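Local coordinates for phenolpthiocerol synthesis type-I polyketide synthase ppsA (Mycobacterium bovis, PDB 7AKC), which probably forms part of the complex that builds the lipid core of phthiocerols and phenolphthiocerols, the present chain being the acyltransferase domain of this subunit, at residues V78-I83 and L140-S145; H214-D219 and N263-V268. All blocks are in the same frame, centred on the assembly; numbering follows the deposited sequence.

Overall arrangement
Both interactions belong to the acyltransferase domain and share no segment, yet they lie next to each other, their centres 16 Å apart. Interaction 1, towards the periphery, sets the first turn of helix 79-100 against the end of helix 127-141; it is small, made mostly of aliphatic contacts, with one water carrying the polar link. Interaction 2, deeper in the chain, joins the loop before helix 222-228 to the end of helix 257-265 and the residues after it, through direct hydrogen bonds, a salt bridge and a buried histidine. The two are in contact through methionines, Met141 of interaction 1 packing on Met264 of interaction 2, and through Leu144, which rests on Met218.

Interaction 1. Residues V78-I83 and L140-S145; sequences VGIEQI and LMAPLS
Ser145 OG is gripped twice, and one of the two bonds leads across to Ile80. Ser145 OG donates to Ala142 O at 2.6 Å, in the plane of that carbonyl and on a lone pair, and it accepts from a water 2.7 Å away. The same water takes the N-H of Ile80, so a short relay runs from the Ile80 backbone through water and serine to the Ala142 carbonyl. Ala142 O also receives the backbone N-H of Ser145, which closes the turn, so Ala142 O is gripped by both the N-H and the hydroxyl of Ser145. No direct hydrogen bond joins the two segments.

The rest is mostly aliphatic and is carried by the two branches of Ile80. With CG1 anti to the backbone N (chi1 -176°) and the chain continuing extended, Ile80 CD1 reaches Met141, standing 3.9 Å from Met141 CB and 4.1 Å from Met141 CE. CG2, set between the backbone N and the carbonyl carbon, turns instead to the methyl of Ala142, with Ile80 CG2 and Ala142 CB 3.7 Å apart. The Ile80 and Met141 side chains cross at about a right angle, and a bend at chi3 (80°) turns the Met141 methyl toward Ile80 CD1. At the margin, the extended chain of Glu81 brings OE1 to 3.9 Å from Ala142 CB, a plain van der Waals approach.

Ser138 of helix 127-141 lies against both Ile80 and Glu81, while Val211, in the loop after strand 204-207, touches Ile80 and Ser145. The first turn of helix 79-100 is thereby packed against the 3-10 turn that follows helix 127-141, where the chain leaves the large alpha/beta subdomain for strand 148-153 of the small ferredoxin-like one, the two-subdomain build of this acyltransferase family.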
ATOM      1  N   VAL A  78      18.169  -5.440   8.478  1.00 49.72           N
ATOM      2  CA  VAL A  78      19.020  -4.814   7.473  1.00 47.17           C
ATOM      3  C   VAL A  78      18.667  -5.240   6.057  1.00 44.77           C
ATOM      4  O   VAL A  78      18.664  -6.425   5.758  1.00 44.57           O
ATOM      5  CB  VAL A  78      20.506  -5.143   7.810  1.00 47.80           C
ATOM      6  CG1 VAL A  78      21.428  -4.709   6.695  1.00 47.78           C
ATOM      7  CG2 VAL A  78      20.929  -4.513   9.132  1.00 48.46           C
ATOM      8  N   GLY A  79      18.407  -4.276   5.180  1.00 43.05           N
ATOM      9  CA  GLY A  79      18.083  -4.567   3.785  1.00 41.40           C
ATOM     10  C   GLY A  79      16.611  -4.825   3.527  1.00 39.17           C
ATOM     11  O   GLY A  79      15.902  -5.271   4.430  1.00 39.20           O
ATOM     12  N   ILE A  80      16.143  -4.565   2.283  1.00 36.80           N
ATOM     13  CA  ILE A  80      14.730  -4.732   1.906  1.00 35.00           C
ATOM     14  C   ILE A  80      14.158  -6.096   2.300  1.00 36.61           C
ATOM     15  O   ILE A  80      13.094  -6.135   2.903  1.00 36.58           O
ATOM     16  CB  ILE A  80      14.449  -4.414   0.410  1.00 33.21           C
ATOM     17  CG1 ILE A  80      12.946  -4.502   0.090  1.00 33.59           C
ATOM     18  CG2 ILE A  80      15.252  -5.301  -0.543  1.00 32.72           C
ATOM     19  CD1 ILE A  80      12.634  -3.877  -1.310  1.00 33.61           C
ATOM     20  N   GLU A  81      14.873  -7.205   2.010  1.00 39.13           N
ATOM     21  CA  GLU A  81      14.345  -8.529   2.357  1.00 42.05           C
ATOM     22  C   GLU A  81      14.062  -8.674   3.877  1.00 44.73           C
ATOM     23  O   GLU A  81      12.921  -8.935   4.269  1.00 45.47           O
ATOM     24  CB  GLU A  81      15.281  -9.622   1.821  1.00 45.19           C
ATOM     25  CG  GLU A  81      15.489  -9.520   0.321  1.00 49.24           C
ATOM     26  CD  GLU A  81      16.703 -10.252  -0.204  1.00 54.31           C
ATOM     27  OE1 GLU A  81      17.771  -9.609  -0.360  1.00 52.13           O
ATOM     28  OE2 GLU A  81      16.580 -11.472  -0.466  1.00 56.21           O
ATOM     29  N   GLN A  82      15.074  -8.442   4.731  1.00 46.46           N
ATOM     30  CA  GLN A  82      14.879  -8.512   6.184  1.00 47.54           C
ATOM     31  C   GLN A  82      13.823  -7.516   6.663  1.00 47.44           C
ATOM     32  O   GLN A  82      12.961  -7.899   7.450  1.00 48.62           O
ATOM     33  CB  GLN A  82      16.192  -8.227   6.939  1.00 50.87           C
ATOM     34  CG  GLN A  82      17.114  -9.423   7.110  1.00 55.36           C
ATOM     35  CD  GLN A  82      17.847  -9.330   8.438  1.00 63.85           C
ATOM     36  OE1 GLN A  82      18.478  -8.312   8.779  1.00 64.13           O
ATOM     37  NE2 GLN A  82      17.783 -10.400   9.220  1.00 67.73           N
ATOM     38  N   ILE A  83      13.878  -6.243   6.214  1.00 46.12           N
ATOM     39  CA  ILE A  83      12.902  -5.234   6.651  1.00 46.64           C
ATOM     40  C   ILE A  83      11.459  -5.626   6.290  1.00 46.66           C
ATOM     41  O   ILE A  83      10.580  -5.578   7.161  1.00 47.30           O
ATOM     42  CB  ILE A  83      13.295  -3.818   6.163  1.00 46.26           C
ATOM     43  CG1 ILE A  83      14.406  -3.250   7.051  1.00 46.66           C
ATOM     44  CG2 ILE A  83      12.091  -2.848   6.116  1.00 46.04           C
ATOM     45  CD1 ILE A  83      15.362  -2.274   6.357  1.00 47.86           C
ATOM     46  N   LEU A 140      13.921  -9.937  -5.679  1.00 36.72           N
ATOM     47  CA  LEU A 140      13.939  -9.353  -7.022  1.00 35.72           C
ATOM     48  C   LEU A 140      14.127  -7.839  -7.028  1.00 32.10           C
ATOM     49  O   LEU A 140      14.694  -7.294  -7.971  1.00 32.29           O
ATOM     50  CB  LEU A 140      12.635  -9.676  -7.749  1.00 37.31           C
ATOM     51  CG  LEU A 140      12.512 -11.133  -8.179  1.00 40.92           C
ATOM     52  CD1 LEU A 140      11.102 -11.424  -8.720  1.00 41.96           C
ATOM     53  CD2 LEU A 140      13.600 -11.504  -9.206  1.00 42.83           C
ATOM     54  N   MET A 141      13.659  -7.176  -5.980  1.00 29.37           N
ATOM     55  CA  MET A 141      13.704  -5.692  -5.914  1.00 27.41           C
ATOM     56  C   MET A 141      15.050  -5.216  -5.352  1.00 27.71           C
ATOM     57  O   MET A 141      15.464  -4.124  -5.710  1.00 27.06           O
ATOM     58  CB  MET A 141      12.565  -5.191  -5.022  1.00 27.30           C
ATOM     59  CG  MET A 141      11.222  -5.177  -5.716  1.00 27.80           C
ATOM     60  SD  MET A 141       9.846  -4.935  -4.575  1.00 31.86           S
ATOM     61  CE  MET A 141       9.916  -3.163  -4.330  1.00 29.40           C
ATOM     62  N   ALA A 142      15.707  -6.037  -4.530  1.00 28.12           N
ATOM     63  CA  ALA A 142      16.926  -5.616  -3.877  1.00 29.40           C
ATOM     64  C   ALA A 142      18.002  -5.001  -4.798  1.00 29.09           C
ATOM     65  O   ALA A 142      18.609  -4.017  -4.380  1.00 29.02           O
ATOM     66  CB  ALA A 142      17.520  -6.768  -3.059  1.00 31.64           C
ATOM     67  N   PRO A 143      18.299  -5.530  -6.011  1.00 29.79           N
ATOM     68  CA  PRO A 143      19.365  -4.918  -6.823  1.00 29.38           C
ATOM     69  C   PRO A 143      19.035  -3.458  -7.231  1.00 26.95           C
ATOM     70  O   PRO A 143      19.939  -2.715  -7.619  1.00 26.83           O
ATOM     71  CB  PRO A 143      19.428  -5.836  -8.040  1.00 31.47           C
ATOM     72  CG  PRO A 143      18.950  -7.181  -7.537  1.00 31.97           C
ATOM     73  CD  PRO A 143      17.793  -6.755  -6.657  1.00 31.01           C
ATOM     74  N   LEU A 144      17.798  -3.014  -7.008  1.00 25.88           N
ATOM     75  CA  LEU A 144      17.378  -1.623  -7.358  1.00 26.50           C
ATOM     76  C   LEU A 144      17.460  -0.730  -6.120  1.00 28.47           C
ATOM     77  O   LEU A 144      17.020   0.417  -6.195  1.00 29.58           O
ATOM     78  CB  LEU A 144      15.959  -1.670  -7.930  1.00 27.19           C
ATOM     79  CG  LEU A 144      15.795  -2.506  -9.196  1.00 29.64           C
ATOM     80  CD1 LEU A 144      14.403  -2.347  -9.773  1.00 29.66           C
ATOM     81  CD2 LEU A 144      16.841  -2.134 -10.232  1.00 32.08           C
ATOM     82  N   SER A 145      18.005  -1.249  -5.020  1.00 28.50           N
ATOM     83  CA  SER A 145      18.107  -0.492  -3.785  1.00 29.49           C
ATOM     84  C   SER A 145      18.763   0.884  -4.010  1.00 29.57           C
ATOM     85  O   SER A 145      19.819   0.998  -4.634  1.00 29.91           O
ATOM     86  CB  SER A 145      18.861  -1.308  -2.724  1.00 31.71           C
ATOM     87  OG  SER A 145      18.125  -2.457  -2.301  1.00 32.38           O
TER
HETATM   88  O   HOH W   1      17.679  -2.907   0.300  1.00 29.06           O

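Interaction 2. Residues H214-D219 and N263-V268; sequences HNPAMD and NMRNPV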
ATOM      1  N   HIS A 214       5.781   0.714  -7.830  1.00 22.06           N
ATOM      2  CA  HIS A 214       4.708   1.538  -8.452  1.00 21.73           C
ATOM      3  C   HIS A 214       5.262   2.525  -9.478  1.00 22.49           C
ATOM      4  O   HIS A 214       4.758   3.644  -9.538  1.00 22.46           O
ATOM      5  CB  HIS A 214       3.789   2.129  -7.387  1.00 22.51           C
ATOM      6  CG  HIS A 214       3.529   1.152  -6.303  1.00 20.94           C
ATOM      7  ND1 HIS A 214       2.929  -0.055  -6.546  1.00 21.99           N
ATOM      8  CD2 HIS A 214       3.856   1.162  -5.001  1.00 23.50           C
ATOM      9  CE1 HIS A 214       2.861  -0.739  -5.433  1.00 24.62           C
ATOM     10  NE2 HIS A 214       3.427  -0.022  -4.487  1.00 25.06           N
ATOM     11  N   ASN A 215       6.221   2.063 -10.270  1.00 22.15           N
ATOM     12  CA  ASN A 215       6.832   2.918 -11.317  1.00 22.65           C
ATOM     13  C   ASN A 215       7.453   2.004 -12.381  1.00 23.17           C
ATOM     14  O   ASN A 215       7.606   0.822 -12.103  1.00 22.22           O
ATOM     15  CB  ASN A 215       7.759   3.970 -10.697  1.00 21.36           C
ATOM     16  CG  ASN A 215       9.047   3.382 -10.172  1.00 22.44           C
ATOM     17  OD1 ASN A 215      10.014   3.258 -10.908  1.00 23.17           O
ATOM     18  ND2 ASN A 215       9.065   3.026  -8.903  1.00 21.76           N
ATOM     19  N   PRO A 216       7.796   2.509 -13.585  1.00 23.65           N
ATOM     20  CA  PRO A 216       8.313   1.666 -14.666  1.00 23.69           C
ATOM     21  C   PRO A 216       9.552   0.808 -14.378  1.00 24.07           C
ATOM     22  O   PRO A 216       9.800  -0.100 -15.105  1.00 25.65           O
ATOM     23  CB  PRO A 216       8.627   2.682 -15.775  1.00 25.03           C
ATOM     24  CG  PRO A 216       7.640   3.781 -15.544  1.00 24.82           C
ATOM     25  CD  PRO A 216       7.601   3.888 -14.040  1.00 23.20           C
ATOM     26  N   ALA A 217      10.281   1.117 -13.315  1.00 23.27           N
ATOM     27  CA  ALA A 217      11.457   0.309 -12.941  1.00 23.69           C
ATOM     28  C   ALA A 217      11.025  -1.100 -12.528  1.00 24.36           C
ATOM     29  O   ALA A 217      11.851  -2.004 -12.557  1.00 25.08           O
ATOM     30  CB  ALA A 217      12.207   0.981 -11.839  1.00 24.90           C
ATOM     31  N   MET A 218       9.762  -1.252 -12.142  1.00 23.97           N
ATOM     32  CA  MET A 218       9.239  -2.586 -11.760  1.00 23.81           C
ATOM     33  C   MET A 218       8.898  -3.446 -12.987  1.00 26.49           C
ATOM     34  O   MET A 218       8.746  -4.656 -12.814  1.00 27.27           O
ATOM     35  CB  MET A 218       8.007  -2.426 -10.865  1.00 22.48           C
ATOM     36  CG  MET A 218       8.285  -1.618  -9.625  1.00 22.64           C
ATOM     37  SD  MET A 218       9.344  -2.504  -8.463  1.00 27.01           S
ATOM     38  CE  MET A 218      10.866  -1.568  -8.604  1.00 26.73           C
ATOM     39  N   ASP A 219       8.780  -2.852 -14.171  1.00 27.56           N
ATOM     40  CA  ASP A 219       8.371  -3.631 -15.367  1.00 28.90           C
ATOM     41  C   ASP A 219       9.331  -4.802 -15.563  1.00 31.26           C
ATOM     42  O   ASP A 219       8.864  -5.910 -15.804  1.00 32.82           O
ATOM     43  CB  ASP A 219       8.434  -2.789 -16.633  1.00 29.52           C
ATOM     44  CG  ASP A 219       7.425  -1.666 -16.711  1.00 31.36           C
ATOM     45  OD1 ASP A 219       6.453  -1.713 -15.963  1.00 30.57           O
ATOM     46  OD2 ASP A 219       7.625  -0.772 -17.536  1.00 33.64           O
ATOM     47  N   ASN A 263       0.568  -5.864  -9.015  1.00 29.26           N
ATOM     48  CA  ASN A 263       0.478  -5.039  -7.809  1.00 28.77           C
ATOM     49  C   ASN A 263       1.737  -4.199  -7.562  1.00 28.50           C
ATOM     50  O   ASN A 263       1.640  -3.027  -7.171  1.00 28.03           O
ATOM     51  CB  ASN A 263       0.125  -5.911  -6.587  1.00 30.47           C
ATOM     52  CG  ASN A 263       0.370  -5.235  -5.275  1.00 31.50           C
ATOM     53  OD1 ASN A 263       1.475  -5.333  -4.713  1.00 32.72           O
ATOM     54  ND2 ASN A 263      -0.605  -4.459  -4.822  1.00 29.66           N
ATOM     55  N   MET A 264       2.896  -4.793  -7.820  1.00 29.25           N
ATOM     56  CA  MET A 264       4.182  -4.082  -7.579  1.00 28.57           C
ATOM     57  C   MET A 264       4.400  -2.941  -8.589  1.00 27.61           C
ATOM     58  O   MET A 264       5.135  -2.025  -8.249  1.00 27.55           O
ATOM     59  CB  MET A 264       5.355  -5.070  -7.627  1.00 31.74           C
ATOM     60  CG  MET A 264       5.739  -5.515  -9.008  1.00 35.84           C
ATOM     61  SD  MET A 264       6.949  -6.846  -8.967  1.00 42.66           S
ATOM     62  CE  MET A 264       8.129  -6.182  -7.800  1.00 32.36           C
ATOM     63  N   ARG A 265       3.776  -2.994  -9.764  1.00 26.23           N
ATOM     64  CA  ARG A 265       3.982  -1.961 -10.818  1.00 25.87           C
ATOM     65  C   ARG A 265       2.844  -0.941 -10.800  1.00 24.12           C
ATOM     66  O   ARG A 265       3.127   0.250 -10.922  1.00 24.62           O
ATOM     67  CB  ARG A 265       4.035  -2.626 -12.195  1.00 27.18           C
ATOM     68  CG  ARG A 265       3.966  -1.681 -13.382  1.00 27.83           C
ATOM     69  CD  ARG A 265       5.092  -0.674 -13.362  1.00 26.25           C
ATOM     70  NE  ARG A 265       4.972   0.263 -14.462  1.00 28.02           N
ATOM     71  CZ  ARG A 265       4.336   1.422 -14.402  1.00 26.86           C
ATOM     72  NH1 ARG A 265       3.756   1.813 -13.282  1.00 22.21           N
ATOM     73  NH2 ARG A 265       4.290   2.193 -15.470  1.00 28.51           N
ATOM     74  N   ASN A 266       1.598  -1.407 -10.668  1.00 23.52           N
ATOM     75  CA  ASN A 266       0.472  -0.490 -10.762  1.00 23.74           C
ATOM     76  C   ASN A 266       0.491   0.558  -9.669  1.00 24.59           C
ATOM     77  O   ASN A 266       0.998   0.300  -8.573  1.00 24.50           O
ATOM     78  CB  ASN A 266      -0.843  -1.275 -10.620  1.00 24.43           C
ATOM     79  CG  ASN A 266      -1.340  -1.891 -11.895  1.00 27.77           C
ATOM     80  OD1 ASN A 266      -0.645  -1.939 -12.914  1.00 29.32           O
ATOM     81  ND2 ASN A 266      -2.546  -2.442 -11.839  1.00 27.76           N
ATOM     82  N   PRO A 267      -0.151   1.714  -9.908  1.00 25.04           N
ATOM     83  CA  PRO A 267      -0.378   2.651  -8.802  1.00 24.50           C
ATOM     84  C   PRO A 267      -1.181   1.964  -7.673  1.00 22.92           C
ATOM     85  O   PRO A 267      -1.843   0.923  -7.865  1.00 23.79           O
ATOM     86  CB  PRO A 267      -1.266   3.755  -9.414  1.00 26.49           C
ATOM     87  CG  PRO A 267      -1.346   3.500 -10.821  1.00 28.76           C
ATOM     88  CD  PRO A 267      -0.818   2.132 -11.146  1.00 25.67           C
ATOM     89  N   VAL A 268      -1.083   2.524  -6.484  1.00 21.53           N
ATOM     90  CA  VAL A 268      -1.793   1.994  -5.292  1.00 21.54           C
ATOM     91  C   VAL A 268      -3.091   2.802  -5.149  1.00 22.03           C
ATOM     92  O   VAL A 268      -3.032   4.017  -4.865  1.00 21.89           O
ATOM     93  CB  VAL A 268      -0.933   2.196  -4.042  1.00 22.39           C
ATOM     94  CG1 VAL A 268      -1.708   1.738  -2.796  1.00 22.68           C
ATOM     95  CG2 VAL A 268       0.419   1.480  -4.168  1.00 23.75           C
TER
HETATM   96  O   HOH W   2       2.623   3.998 -11.281  1.00 35.36           O
HETATM   97  O   HOH W   3       5.882   1.149 -17.689  1.00 35.96           O
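His214 is held by its backbone and its ring together. Its N-H bonds to Met264 O. CG lies anti to the carbonyl carbon, beside the backbone N (chi1 -40°), starting the ring on its path to Asn266: His214 ND1 donates to Asn266 O at 2.8 Å in a bent bond, the oxygen 30° out of the ring plane. Val268 CG2 lies over the His214 ring centre, 3.4 Å from it, a CH-pi contact, while Asn263 O sits in plane at the edge. NE2 is hydrogen-bonded to Ser112 OG, consistent with the serine-histidine pair of acyltransferases; Ser112 lies in a GxSxG sequence that fits a nucleophile elbow. These contacts fix the ring's rotation.

In Arg265 a bend at chi2 (59°) turns CD back toward Asn215 O; further along, the guanidinium lies flat on the Asn215-Pro216 peptide. Arg265 NE forms a bent salt bridge with Asp219 OD1 at 2.9 Å, syn but off the carboxylate plane, and a water ties Arg265 NH2 to Asp219 OD2. Arg265 O is buried without a hydrogen-bond partner, though His214 CA approaches it at 3.2 Å. Met218 SD stands 3.9 Å from Met264 CE, the side chains crossing at about a right angle.

Beside this probable active site, between the two subdomains, the loop before helix 222-228 is clasped to the end of helix 257-265, and Val268 continues by backbone bonds alongside strand 171-177.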